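Local coordinates for protein acetylxylan esterase A (Aspergillus awamori, PDB 5X6S) that removes acetyl side groups from the backbone of xylan, acting as a secreted serine esterase of carbohydrate esterase family 1, at residues A[94-99]-A[133-138]; A[31-36]-A[101-106]; A[81-86]-A[122-127]; A[52-57]-A[64-69]. All coordinates share one frame; numbering follows the deposited sequence.

In the fold
The four contacts gather round one half of the mixed sheet of an alpha/beta-hydrolase fold. Contacts 1 and 2 share helix 91-106 and lie about 9 Å apart, centre to centre; they touch where V35 meets V99 and F136. Contact 4 comes first to completion along the chain, nested inside the loop closed by contact 2, and its strand 63-68 pairs directly with strand 33-37 of contact 2. Contact 3, about 20 Å from contact 2 between centres, reaches contact 1 through I95 and M124. Helix 53-60 covers one face of these strands and helix 91-106 the other, giving the layered core beside which helix 120-131 follows the probable nucleophile S119.

Contact 1. Residues A[94-99]-A[133-138]. With NA (sodium ion), chain G.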
loop_
_atom_site.group_PDB
_atom_site.type_symbol
_atom_site.label_atom_id
_atom_site.label_comp_id
_atom_site.label_asym_id
_atom_site.label_seq_id
_atom_site.Cartn_x
_atom_site.Cartn_y
_atom_site.Cartn_z
ATOM N N SER A 94 -15.302 -7.308 2.562
ATOM C CA SER A 94 -16.100 -6.194 2.956
ATOM C C SER A 94 -15.319 -5.176 3.767
ATOM O O SER A 94 -15.399 -3.980 3.485
ATOM C CB SER A 94 -17.320 -6.693 3.736
ATOM O OG SER A 94 -18.222 -7.357 2.847
ATOM N N ILE A 95 -14.566 -5.648 4.769
ATOM C CA ILE A 95 -13.771 -4.767 5.605
ATOM C C ILE A 95 -12.750 -4.001 4.754
ATOM O O ILE A 95 -12.542 -2.780 4.931
ATOM C CB ILE A 95 -13.075 -5.553 6.754
ATOM C CG1 ILE A 95 -14.146 -6.118 7.721
ATOM C CG2 ILE A 95 -12.113 -4.646 7.514
ATOM C CD1 ILE A 95 -13.544 -7.001 8.811
ATOM N N ALA A 96 -12.131 -4.689 3.809
ATOM C CA ALA A 96 -11.200 -4.068 2.870
ATOM C C ALA A 96 -11.850 -2.879 2.146
ATOM O O ALA A 96 -11.243 -1.791 2.046
ATOM C CB ALA A 96 -10.724 -5.071 1.873
ATOM N N ASN A 97 -13.067 -3.075 1.648
ATOM C CA ASN A 97 -13.810 -2.042 0.958
ATOM C C ASN A 97 -14.189 -0.847 1.833
ATOM O O ASN A 97 -14.251 0.319 1.366
ATOM C CB ASN A 97 -15.005 -2.670 0.229
ATOM C CG ASN A 97 -14.594 -3.593 -0.891
ATOM O OD1 ASN A 97 -13.473 -3.506 -1.393
ATOM N ND2 ASN A 97 -15.473 -4.523 -1.268
ATOM N N MET A 98 -14.431 -1.082 3.117
ATOM C CA MET A 98 -14.658 0.004 4.065
ATOM C C MET A 98 -13.421 0.900 4.140
ATOM O O MET A 98 -13.522 2.148 4.208
ATOM C CB MET A 98 -14.910 -0.552 5.457
ATOM C CG MET A 98 -16.151 -1.351 5.591
ATOM S SD MET A 98 -16.365 -2.074 7.223
ATOM C CE MET A 98 -17.453 -3.427 6.889
ATOM N N VAL A 99 -12.253 0.267 4.167
ATOM C CA VAL A 99 -11.001 0.978 4.161
ATOM C C VAL A 99 -10.861 1.883 2.951
ATOM O O VAL A 99 -10.591 3.091 3.078
ATOM C CB VAL A 99 -9.793 0.018 4.357
ATOM C CG1 VAL A 99 -8.465 0.709 4.004
ATOM C CG2 VAL A 99 -9.784 -0.479 5.762
ATOM N N PRO A 133 -2.985 -7.724 2.781
ATOM C CA PRO A 133 -1.737 -7.159 3.355
ATOM C C PRO A 133 -1.389 -5.761 2.835
ATOM O O PRO A 133 -0.855 -4.944 3.580
ATOM C CB PRO A 133 -0.666 -8.172 2.919
ATOM C CG PRO A 133 -1.262 -8.862 1.712
ATOM C CD PRO A 133 -2.716 -8.991 2.075
ATOM N N GLU A 134 -1.755 -5.483 1.578
ATOM C CA GLU A 134 -1.511 -4.201 0.896
ATOM C C GLU A 134 -2.143 -2.990 1.559
ATOM O O GLU A 134 -1.673 -1.897 1.365
ATOM C CB GLU A 134 -1.967 -4.260 -0.579
ATOM C CG GLU A 134 -3.501 -4.302 -0.840
ATOM C CD GLU A 134 -4.163 -5.669 -0.694
ATOM O OE1 GLU A 134 -3.468 -6.640 -0.306
ATOM O OE2 GLU A 134 -5.389 -5.794 -0.963
ATOM N N LEU A 135 -3.218 -3.190 2.341
ATOM C CA LEU A 135 -3.913 -2.068 2.949
ATOM C C LEU A 135 -3.301 -1.549 4.279
ATOM O O LEU A 135 -3.516 -0.390 4.650
ATOM C CB LEU A 135 -5.390 -2.429 3.174
ATOM C CG LEU A 135 -6.214 -2.654 1.923
ATOM C CD1 LEU A 135 -7.639 -3.061 2.320
ATOM C CD2 LEU A 135 -6.220 -1.450 0.983
ATOM N N PHE A 136 -2.531 -2.398 4.973
ATOM C CA PHE A 136 -2.235 -2.199 6.392
ATOM C C PHE A 136 -0.743 -2.040 6.677
ATOM O O PHE A 136 0.052 -2.887 6.273
ATOM C CB PHE A 136 -2.806 -3.320 7.228
ATOM C CG PHE A 136 -4.293 -3.470 7.088
ATOM C CD1 PHE A 136 -5.150 -2.488 7.587
ATOM C CD2 PHE A 136 -4.821 -4.551 6.385
ATOM C CE1 PHE A 136 -6.511 -2.586 7.409
ATOM C CE2 PHE A 136 -6.171 -4.660 6.178
ATOM C CZ PHE A 136 -7.040 -3.687 6.698
ATOM N N ALA A 137 -0.395 -0.934 7.370
ATOM C CA ALA A 137 0.959 -0.626 7.802
ATOM C C ALA A 137 1.356 -1.446 9.007
ATOM O O ALA A 137 2.517 -1.835 9.156
ATOM C CB ALA A 137 1.062 0.856 8.125
ATOM N N ALA A 138 0.384 -1.744 9.882
ATOM C CA ALA A 138 0.622 -2.508 11.135
ATOM C C ALA A 138 -0.688 -2.959 11.669
ATOM O O ALA A 138 -1.750 -2.373 11.306
ATOM C CB ALA A 138 1.357 -1.663 12.191
HETATM NA NA NA G . -0.547 0.331 -0.192
HETATM O O HOH W 1 -0.755 -1.015 -2.166
HETATM O O HOH W 2 -0.682 1.223 1.590
#
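L135 sets its CD1 methyl against A96, 3.7 Å from A96 CB. A side chain as small as alanine lets the leucine come right up to the helix backbone, and CD1 of L135 is no farther from A96 CA. The leucine reaches this far because CG stands beside its own backbone N (chi1 -66°) and the chain then runs out straight. V99, farther along the helix, meets the same methyl with CG1, 4.2 Å from L135 CD1, while its other branch, CG2, approaches the F136 ring obliquely at CE1. L135 CB lies over one face of that ring, toward the rim, which places the leucine and phenylalanine side by side against V99.

V35 touches both V99 and F136; V113 and I65 flank V99, and V115 backs the phenylalanine. L135 belongs to the short 3-10 turn 133-135, whose E134 O binds, at a long 2.9 Å, a sodium ion lying between the two subunits. Two waters and E134 O of the second subunit also bind the ion.

The contact joins helix 91-106 to the link between helix 120-131 and strand 138-142, an apolar seam between successive helical connections of an alpha/beta-hydrolase sheet.

Contact 2. Residues A[31-36]-A[101-106]; sequences PGIVVA and WTISKY
P31 and Y106 bring their backbones to 7.8 Å between CA atoms, and I33 and I103 follow at 8.1 Å between theirs, a pairing that shows strand and helix running in broadly opposed senses. No hydrogen bond spans the gap: the strand uses its backbone on its neighbours in the sheet, and helix 101-106 keeps its own bonds, such as Y106 N to T102 O.

Side chains therefore make the contact. I33, whose branched CB suits a strand, points at the helix, and its CD1 methyl meets two neighbouring helix residues, reaching T102 CG2 at 3.7 Å. From another direction the same I33 CD1 meets I103 CG1, also at 3.7 Å, the two isoleucines crossing at about a right angle. T102 can be apolar here because OG1 stands beside the backbone N (chi1 -59°), bonded to M98 O one turn back, which puts CG2 anti to that N and facing I33. At Y106, the P31 ring, which has no N-H to satisfy, brings CD to 4.0 Å from Y106 O. The tyrosine ring itself leads off toward I21, V23 and I63. I103 also packs on T100 of the second subunit.

Strand 33-37 lies between 63-68 and 113-118, the two parallel strands that helix 91-106 connects, and the helix passes over it as expected of a beta-alpha-beta crossover in the alpha/beta-hydrolase fold.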
loop_
_atom_site.group_PDB
_atom_site.type_symbol
_atom_site.label_atom_id
_atom_site.label_comp_id
_atom_site.label_asym_id
_atom_site.label_seq_id
_atom_site.Cartn_x
_atom_site.Cartn_y
_atom_site.Cartn_z
ATOM N N PRO A 31 -5.740 12.378 7.501
ATOM C CA PRO A 31 -5.900 11.479 8.660
ATOM C C PRO A 31 -5.494 10.037 8.392
ATOM O O PRO A 31 -5.681 9.550 7.287
ATOM C CB PRO A 31 -7.414 11.566 8.942
ATOM C CG PRO A 31 -8.029 11.926 7.641
ATOM C CD PRO A 31 -7.033 12.765 6.906
ATOM N N GLY A 32 -4.943 9.384 9.397
ATOM C CA GLY A 32 -4.764 7.953 9.388
ATOM C C GLY A 32 -6.088 7.235 9.612
ATOM O O GLY A 32 -7.164 7.874 9.716
ATOM N N ILE A 33 -6.040 5.917 9.617
ATOM C CA ILE A 33 -7.257 5.101 9.828
ATOM C C ILE A 33 -6.922 3.968 10.762
ATOM O O ILE A 33 -5.884 3.319 10.619
ATOM C CB ILE A 33 -7.845 4.497 8.499
ATOM C CG1 ILE A 33 -8.407 5.593 7.589
ATOM C CG2 ILE A 33 -8.866 3.424 8.796
ATOM C CD1 ILE A 33 -8.676 5.146 6.174
ATOM N N VAL A 34 -7.789 3.732 11.720
ATOM C CA VAL A 34 -7.703 2.541 12.578
ATOM C C VAL A 34 -8.970 1.735 12.398
ATOM O O VAL A 34 -10.076 2.260 12.615
ATOM C CB VAL A 34 -7.532 2.884 14.106
ATOM C CG1 VAL A 34 -7.608 1.611 14.970
ATOM C CG2 VAL A 34 -6.217 3.583 14.358
ATOM N N VAL A 35 -8.826 0.458 12.007
ATOM C CA VAL A 35 -9.936 -0.438 11.879
ATOM C C VAL A 35 -9.963 -1.255 13.191
ATOM O O VAL A 35 -8.958 -1.922 13.520
ATOM C CB VAL A 35 -9.840 -1.384 10.630
ATOM C CG1 VAL A 35 -11.029 -2.310 10.531
ATOM C CG2 VAL A 35 -9.612 -0.651 9.316
ATOM N N ALA A 36 -11.067 -1.174 13.927
ATOM C CA ALA A 36 -11.205 -1.772 15.240
ATOM C C ALA A 36 -12.336 -2.811 15.201
ATOM O O ALA A 36 -13.529 -2.466 14.997
ATOM C CB ALA A 36 -11.475 -0.690 16.306
ATOM N N TRP A 101 -12.995 2.955 0.775
ATOM C CA TRP A 101 -14.057 3.977 0.720
ATOM C C TRP A 101 -13.662 5.164 1.604
ATOM O O TRP A 101 -13.787 6.319 1.184
ATOM C CB TRP A 101 -15.403 3.433 1.193
ATOM C CG TRP A 101 -16.538 4.411 1.099
ATOM C CD1 TRP A 101 -17.343 4.673 0.002
ATOM C CD2 TRP A 101 -16.937 5.325 2.106
ATOM N NE1 TRP A 101 -18.235 5.656 0.299
ATOM C CE2 TRP A 101 -18.022 6.075 1.585
ATOM C CE3 TRP A 101 -16.501 5.577 3.408
ATOM C CZ2 TRP A 101 -18.665 7.059 2.329
ATOM C CZ3 TRP A 101 -17.145 6.523 4.141
ATOM C CH2 TRP A 101 -18.207 7.280 3.591
ATOM N N THR A 102 -13.167 4.866 2.803
ATOM C CA THR A 102 -12.825 5.884 3.779
ATOM C C THR A 102 -11.582 6.681 3.309
ATOM O O THR A 102 -11.546 7.935 3.452
ATOM C CB THR A 102 -12.553 5.250 5.162
ATOM O OG1 THR A 102 -13.724 4.529 5.588
ATOM C CG2 THR A 102 -12.173 6.303 6.220
ATOM N N ILE A 103 -10.605 5.979 2.723
ATOM C CA ILE A 103 -9.412 6.660 2.170
ATOM C C ILE A 103 -9.860 7.734 1.199
ATOM O O ILE A 103 -9.468 8.937 1.321
ATOM C CB ILE A 103 -8.408 5.710 1.501
ATOM C CG1 ILE A 103 -7.718 4.831 2.581
ATOM C CG2 ILE A 103 -7.355 6.541 0.719
ATOM C CD1 ILE A 103 -6.976 3.617 2.030
ATOM N N SER A 104 -10.673 7.342 0.230
ATOM C CA SER A 104 -11.121 8.323 -0.756
ATOM C C SER A 104 -12.061 9.379 -0.197
ATOM O O SER A 104 -11.897 10.579 -0.479
ATOM C CB SER A 104 -11.759 7.622 -1.941
ATOM O OG SER A 104 -12.217 8.595 -2.853
ATOM N N LYS A 105 -13.050 8.982 0.593
ATOM C CA LYS A 105 -14.051 9.945 1.053
ATOM C C LYS A 105 -13.431 11.051 1.922
ATOM O O LYS A 105 -13.810 12.242 1.804
ATOM C CB LYS A 105 -15.213 9.276 1.770
ATOM C CG LYS A 105 -16.215 10.244 2.409
ATOM C CD LYS A 105 -17.337 10.658 1.452
ATOM C CE LYS A 105 -18.371 11.574 2.155
ATOM N NZ LYS A 105 -19.148 10.863 3.227
ATOM N N TYR A 106 -12.458 10.676 2.764
ATOM C CA TYR A 106 -11.888 11.636 3.707
ATOM C C TYR A 106 -10.483 12.094 3.389
ATOM O O TYR A 106 -9.910 12.805 4.144
ATOM C CB TYR A 106 -11.983 11.107 5.147
ATOM C CG TYR A 106 -13.400 10.987 5.615
ATOM C CD1 TYR A 106 -14.118 9.856 5.400
ATOM C CD2 TYR A 106 -14.041 12.063 6.276
ATOM C CE1 TYR A 106 -15.459 9.762 5.820
ATOM C CE2 TYR A 106 -15.377 11.981 6.689
ATOM C CZ TYR A 106 -16.073 10.839 6.456
ATOM O OH TYR A 106 -17.370 10.732 6.872
#

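Contact 3. Residues A[81-86]-A[122-127]; sequences QATLTH and AMMTNV
V127 does most of the work here, sending both of its methyls from helix 122-127 into the turn at T83 and L84. Its CG2 packs on L84 CD2 at 3.6 Å, the two side chains meeting at about a right angle. Its other methyl, CG1, presses on backbone as well, 3.4 Å from T83 O. The valine's branching explains the pair of contacts: with CG1 anti to the backbone N (chi1 171°), both methyls face the turn. L84, longer, supplies the reach from the other side. This is the tight part, with the CA atoms of L84 and V127 only 6.7 Å apart.

Packing is thinner at M124, which touches the turn through its terminal CE alone, 3.8 Å from T83 OG1. The flexible thioether is bent twice to get there, and it also lies along N91, S92 and I95 of helix 91-106. On the solvent side Q81 is exposed, and T85 OG1 donates to Q81 O across 2.7 Å, bracing the turn within itself. H86 stacks on Y184, gives ND1 to a bond with T131 O and NE2 to one with D109 of the second subunit.

No hydrogen bond joins the two segments, yet the polar atoms buried at T83 have partners: OG1 bonds D77 O, and the carbonyl O bonds S92 OG. With its polarity settled in this way, the threonine can sit among methyl groups. The chemistry implies a largely apolar join between turn and helix 122-127, to which H86 ND1 adds a polar tie at the end of the same helix, the one that follows the probable nucleophile, S119.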
loop_
_atom_site.group_PDB
_atom_site.type_symbol
_atom_site.label_atom_id
_atom_site.label_comp_id
_atom_site.label_asym_id
_atom_site.label_seq_id
_atom_site.Cartn_x
_atom_site.Cartn_y
_atom_site.Cartn_z
ATOM N N GLN A 81 -13.777 -20.257 2.653
ATOM C CA GLN A 81 -12.810 -19.935 1.605
ATOM C C GLN A 81 -12.971 -18.459 1.143
ATOM O O GLN A 81 -12.021 -17.786 0.850
ATOM C CB GLN A 81 -13.008 -20.867 0.400
ATOM C CG GLN A 81 -12.583 -22.312 0.667
ATOM C CD GLN A 81 -11.160 -22.367 1.164
ATOM O OE1 GLN A 81 -10.922 -22.541 2.357
ATOM N NE2 GLN A 81 -10.214 -22.119 0.269
ATOM N N ALA A 82 -14.199 -17.988 1.099
ATOM C CA ALA A 82 -14.483 -16.624 0.731
ATOM C C ALA A 82 -13.779 -15.612 1.630
ATOM O O ALA A 82 -13.227 -14.625 1.142
ATOM C CB ALA A 82 -15.993 -16.380 0.716
ATOM N N THR A 83 -13.812 -15.843 2.949
ATOM C CA THR A 83 -13.216 -14.899 3.894
ATOM C C THR A 83 -11.693 -15.067 3.955
ATOM O O THR A 83 -10.984 -14.135 4.331
ATOM C CB THR A 83 -13.866 -15.014 5.281
ATOM O OG1 THR A 83 -13.678 -13.781 6.015
ATOM C CG2 THR A 83 -13.277 -16.179 6.088
ATOM N N LEU A 84 -11.206 -16.274 3.622
ATOM C CA LEU A 84 -9.797 -16.620 3.679
ATOM C C LEU A 84 -9.053 -16.479 2.342
ATOM O O LEU A 84 -7.942 -16.989 2.170
ATOM C CB LEU A 84 -9.600 -18.056 4.276
ATOM C CG LEU A 84 -10.076 -18.233 5.730
ATOM C CD1 LEU A 84 -9.893 -19.677 6.181
ATOM C CD2 LEU A 84 -9.374 -17.253 6.723
ATOM N N THR A 85 -9.641 -15.759 1.399
ATOM C CA THR A 85 -8.943 -15.528 0.137
ATOM C C THR A 85 -9.025 -14.052 -0.242
ATOM O O THR A 85 -10.091 -13.447 -0.147
ATOM C CB THR A 85 -9.487 -16.449 -0.978
ATOM O OG1 THR A 85 -10.886 -16.303 -1.051
ATOM C CG2 THR A 85 -9.264 -17.921 -0.645
ATOM N N HIS A 86 -7.902 -13.494 -0.680
ATOM C CA HIS A 86 -7.857 -12.130 -1.264
ATOM C C HIS A 86 -8.928 -12.085 -2.367
ATOM O O HIS A 86 -8.942 -12.968 -3.268
ATOM C CB HIS A 86 -6.464 -11.875 -1.887
ATOM C CG HIS A 86 -6.288 -10.534 -2.531
ATOM N ND1 HIS A 86 -6.166 -9.359 -1.808
ATOM C CD2 HIS A 86 -6.157 -10.184 -3.833
ATOM C CE1 HIS A 86 -5.973 -8.351 -2.634
ATOM N NE2 HIS A 86 -5.960 -8.823 -3.868
ATOM N N ALA A 122 -9.846 -10.295 16.850
ATOM C CA ALA A 122 -8.398 -10.538 16.713
ATOM C C ALA A 122 -8.119 -11.650 15.697
ATOM O O ALA A 122 -7.111 -11.573 14.962
ATOM C CB ALA A 122 -7.767 -10.848 18.040
ATOM N N MET A 123 -8.968 -12.670 15.674
ATOM C CA MET A 123 -8.878 -13.692 14.612
ATOM C C MET A 123 -8.993 -13.016 13.220
ATOM O O MET A 123 -8.211 -13.283 12.303
ATOM C CB MET A 123 -9.959 -14.709 14.737
ATOM C CG MET A 123 -10.015 -15.451 16.075
ATOM S SD MET A 123 -11.270 -16.704 15.956
ATOM C CE MET A 123 -11.799 -16.877 17.650
ATOM N N MET A 124 -9.978 -12.142 13.092
ATOM C CA MET A 124 -10.203 -11.409 11.835
ATOM C C MET A 124 -9.036 -10.463 11.555
ATOM O O MET A 124 -8.648 -10.266 10.387
ATOM C CB MET A 124 -11.547 -10.683 11.880
ATOM C CG MET A 124 -11.820 -9.827 10.621
ATOM S SD MET A 124 -11.717 -10.727 9.069
ATOM C CE MET A 124 -13.371 -11.364 8.979
ATOM N N THR A 125 -8.405 -9.925 12.599
ATOM C CA THR A 125 -7.241 -9.094 12.364
ATOM C C THR A 125 -6.141 -9.866 11.627
ATOM O O THR A 125 -5.540 -9.355 10.672
ATOM C CB THR A 125 -6.738 -8.441 13.697
ATOM O OG1 THR A 125 -7.762 -7.566 14.169
ATOM C CG2 THR A 125 -5.497 -7.623 13.503
ATOM N N ASN A 126 -5.867 -11.091 12.066
ATOM C CA ASN A 126 -4.879 -11.922 11.414
ATOM C C ASN A 126 -5.306 -12.220 10.010
ATOM O O ASN A 126 -4.511 -12.183 9.133
ATOM C CB ASN A 126 -4.596 -13.207 12.148
ATOM C CG ASN A 126 -3.695 -12.998 13.350
ATOM O OD1 ASN A 126 -2.694 -12.329 13.303
ATOM N ND2 ASN A 126 -4.118 -13.530 14.426
ATOM N N VAL A 127 -6.568 -12.493 9.819
ATOM C CA VAL A 127 -7.118 -12.791 8.470
ATOM C C VAL A 127 -6.939 -11.584 7.535
ATOM O O VAL A 127 -6.504 -11.726 6.355
ATOM C CB VAL A 127 -8.571 -13.287 8.527
ATOM C CG1 VAL A 127 -9.197 -13.366 7.121
ATOM C CG2 VAL A 127 -8.652 -14.675 9.170
#

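Contact 4. Residues A[52-57]-A[64-69]; sequences PYATLS and VIYPSS
V64 lies under the CB of Y53, and CG1 and CG2 of V64 are each 4.0 Å from Y53 CB. CG2, the branch beside the backbone N, also tucks against the helix backbone, 3.8 Å from Y53 O, and brushes S57 CB. CG1, besides touching Y53 CB, lies over one face of the Y66 ring toward its rim, so this branched residue fills the space between helix and strand. The helix 53-57 and strand 64-68 run nearly antiparallel, their axes at 162° and 9.7 Å apart at closest approach. Such a pairing is the helix-to-strand part of a beta-alpha-beta crossover: helix 53-60 leads from strand 33-37 to its parallel neighbour 63-68, on the sheet face opposite helix 91-106, where I65 and P67 point.

Y66 reaches the helix with its hydroxyl end, OH standing 3.7 Å from A54 CB. The small alanine methyl suits a place where the phenol oxygen comes this close to the helix. The amide of A54, in the first turn, is near too, but the angle is poor for a direct bond; water 3 mediates, accepting from A54 N at 3.1 Å and bonded to Y66 OH at 2.7 Å. Y48, edge-to-face with Y66, helps to hold that ring. On the helix itself S57 OG turns back to donate to A54 O at 2.8 Å, which satisfies the buried hydroxyl. The Y53 ring leads away from strand 64-68, and its OH bonds D268 OD2.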
loop_
_atom_site.group_PDB
_atom_site.type_symbol
_atom_site.label_atom_id
_atom_site.label_comp_id
_atom_site.label_asym_id
_atom_site.label_seq_id
_atom_site.Cartn_x
_atom_site.Cartn_y
_atom_site.Cartn_z
ATOM N N PRO A 52 -10.650 2.342 23.438
ATOM C CA PRO A 52 -10.191 3.718 23.580
ATOM C C PRO A 52 -10.004 4.461 22.269
ATOM O O PRO A 52 -9.562 5.606 22.317
ATOM C CB PRO A 52 -8.823 3.544 24.277
ATOM C CG PRO A 52 -8.301 2.228 23.739
ATOM C CD PRO A 52 -9.552 1.357 23.636
ATOM N N TYR A 53 -10.290 3.855 21.111
ATOM C CA TYR A 53 -9.843 4.431 19.825
ATOM C C TYR A 53 -10.485 5.753 19.450
ATOM O O TYR A 53 -9.822 6.626 18.869
ATOM C CB TYR A 53 -9.975 3.406 18.652
ATOM C CG TYR A 53 -9.214 2.147 18.934
ATOM C CD1 TYR A 53 -7.857 2.193 19.150
ATOM C CD2 TYR A 53 -9.880 0.927 19.159
ATOM C CE1 TYR A 53 -7.127 1.042 19.498
ATOM C CE2 TYR A 53 -9.177 -0.203 19.522
ATOM C CZ TYR A 53 -7.805 -0.138 19.681
ATOM O OH TYR A 53 -7.120 -1.231 20.060
ATOM N N ALA A 54 -11.769 5.913 19.740
ATOM C CA ALA A 54 -12.430 7.222 19.473
ATOM C C ALA A 54 -11.861 8.341 20.335
ATOM O O ALA A 54 -11.650 9.446 19.843
ATOM C CB ALA A 54 -13.960 7.125 19.677
ATOM N N THR A 55 -11.571 8.054 21.604
ATOM C CA THR A 55 -10.935 9.011 22.492
ATOM C C THR A 55 -9.556 9.385 21.918
ATOM O O THR A 55 -9.205 10.558 21.808
ATOM C CB THR A 55 -10.808 8.452 23.953
ATOM O OG1 THR A 55 -12.108 8.301 24.511
ATOM C CG2 THR A 55 -10.005 9.358 24.859
ATOM N N LEU A 56 -8.788 8.371 21.538
ATOM C CA LEU A 56 -7.455 8.594 20.940
ATOM C C LEU A 56 -7.490 9.332 19.575
ATOM O O LEU A 56 -6.566 10.122 19.260
ATOM C CB LEU A 56 -6.698 7.276 20.859
ATOM C CG LEU A 56 -6.308 6.607 22.196
ATOM C CD1 LEU A 56 -5.973 5.139 22.009
ATOM C CD2 LEU A 56 -5.151 7.354 22.891
ATOM N N SER A 57 -8.530 9.101 18.780
ATOM C CA SER A 57 -8.708 9.798 17.485
ATOM C C SER A 57 -8.831 11.306 17.683
ATOM O O SER A 57 -8.457 12.080 16.849
ATOM C CB SER A 57 -9.932 9.285 16.742
ATOM O OG SER A 57 -11.111 9.900 17.178
ATOM N N VAL A 64 -11.699 6.240 12.813
ATOM C CA VAL A 64 -11.875 4.819 13.216
ATOM C C VAL A 64 -12.989 4.134 12.472
ATOM O O VAL A 64 -14.077 4.711 12.334
ATOM C CB VAL A 64 -12.146 4.637 14.758
ATOM C CG1 VAL A 64 -11.885 3.156 15.172
ATOM C CG2 VAL A 64 -11.335 5.610 15.591
ATOM N N ILE A 65 -12.735 2.936 11.949
ATOM C CA ILE A 65 -13.754 2.139 11.256
ATOM C C ILE A 65 -14.077 0.966 12.142
ATOM O O ILE A 65 -13.167 0.289 12.599
ATOM C CB ILE A 65 -13.296 1.588 9.880
ATOM C CG1 ILE A 65 -13.001 2.735 8.908
ATOM C CG2 ILE A 65 -14.369 0.631 9.322
ATOM C CD1 ILE A 65 -12.248 2.261 7.634
ATOM N N TYR A 66 -15.373 0.746 12.392
ATOM C CA TYR A 66 -15.832 -0.331 13.267
ATOM C C TYR A 66 -16.711 -1.234 12.434
ATOM O O TYR A 66 -17.917 -0.952 12.282
ATOM C CB TYR A 66 -16.624 0.243 14.497
ATOM C CG TYR A 66 -15.877 1.227 15.368
ATOM C CD1 TYR A 66 -15.051 0.797 16.432
ATOM C CD2 TYR A 66 -15.998 2.601 15.156
ATOM C CE1 TYR A 66 -14.393 1.695 17.259
ATOM C CE2 TYR A 66 -15.335 3.509 15.976
ATOM C CZ TYR A 66 -14.517 3.082 16.992
ATOM O OH TYR A 66 -13.868 4.022 17.751
ATOM N N PRO A 67 -16.147 -2.317 11.855
ATOM C CA PRO A 67 -16.993 -3.241 11.085
ATOM C C PRO A 67 -17.930 -3.963 12.047
ATOM O O PRO A 67 -17.624 -4.048 13.216
ATOM C CB PRO A 67 -15.980 -4.247 10.481
ATOM C CG PRO A 67 -14.644 -3.511 10.512
ATOM C CD PRO A 67 -14.741 -2.752 11.842
ATOM N N SER A 68 -19.083 -4.422 11.533
ATOM C CA SER A 68 -20.112 -5.025 12.388
ATOM C C SER A 68 -20.593 -6.338 11.790
ATOM O O SER A 68 -21.136 -6.374 10.697
ATOM C CB SER A 68 -21.279 -4.077 12.557
ATOM O OG SER A 68 -21.856 -4.293 13.790
ATOM N N SER A 69 -20.400 -7.417 12.517
ATOM C CA SER A 69 -20.702 -8.748 12.006
ATOM C C SER A 69 -22.174 -8.871 11.628
ATOM O O SER A 69 -23.048 -8.379 12.362
ATOM C CB SER A 69 -20.364 -9.831 13.005
ATOM O OG SER A 69 -20.751 -11.088 12.482
HETATM O O HOH W 3 -13.547 3.457 20.406
#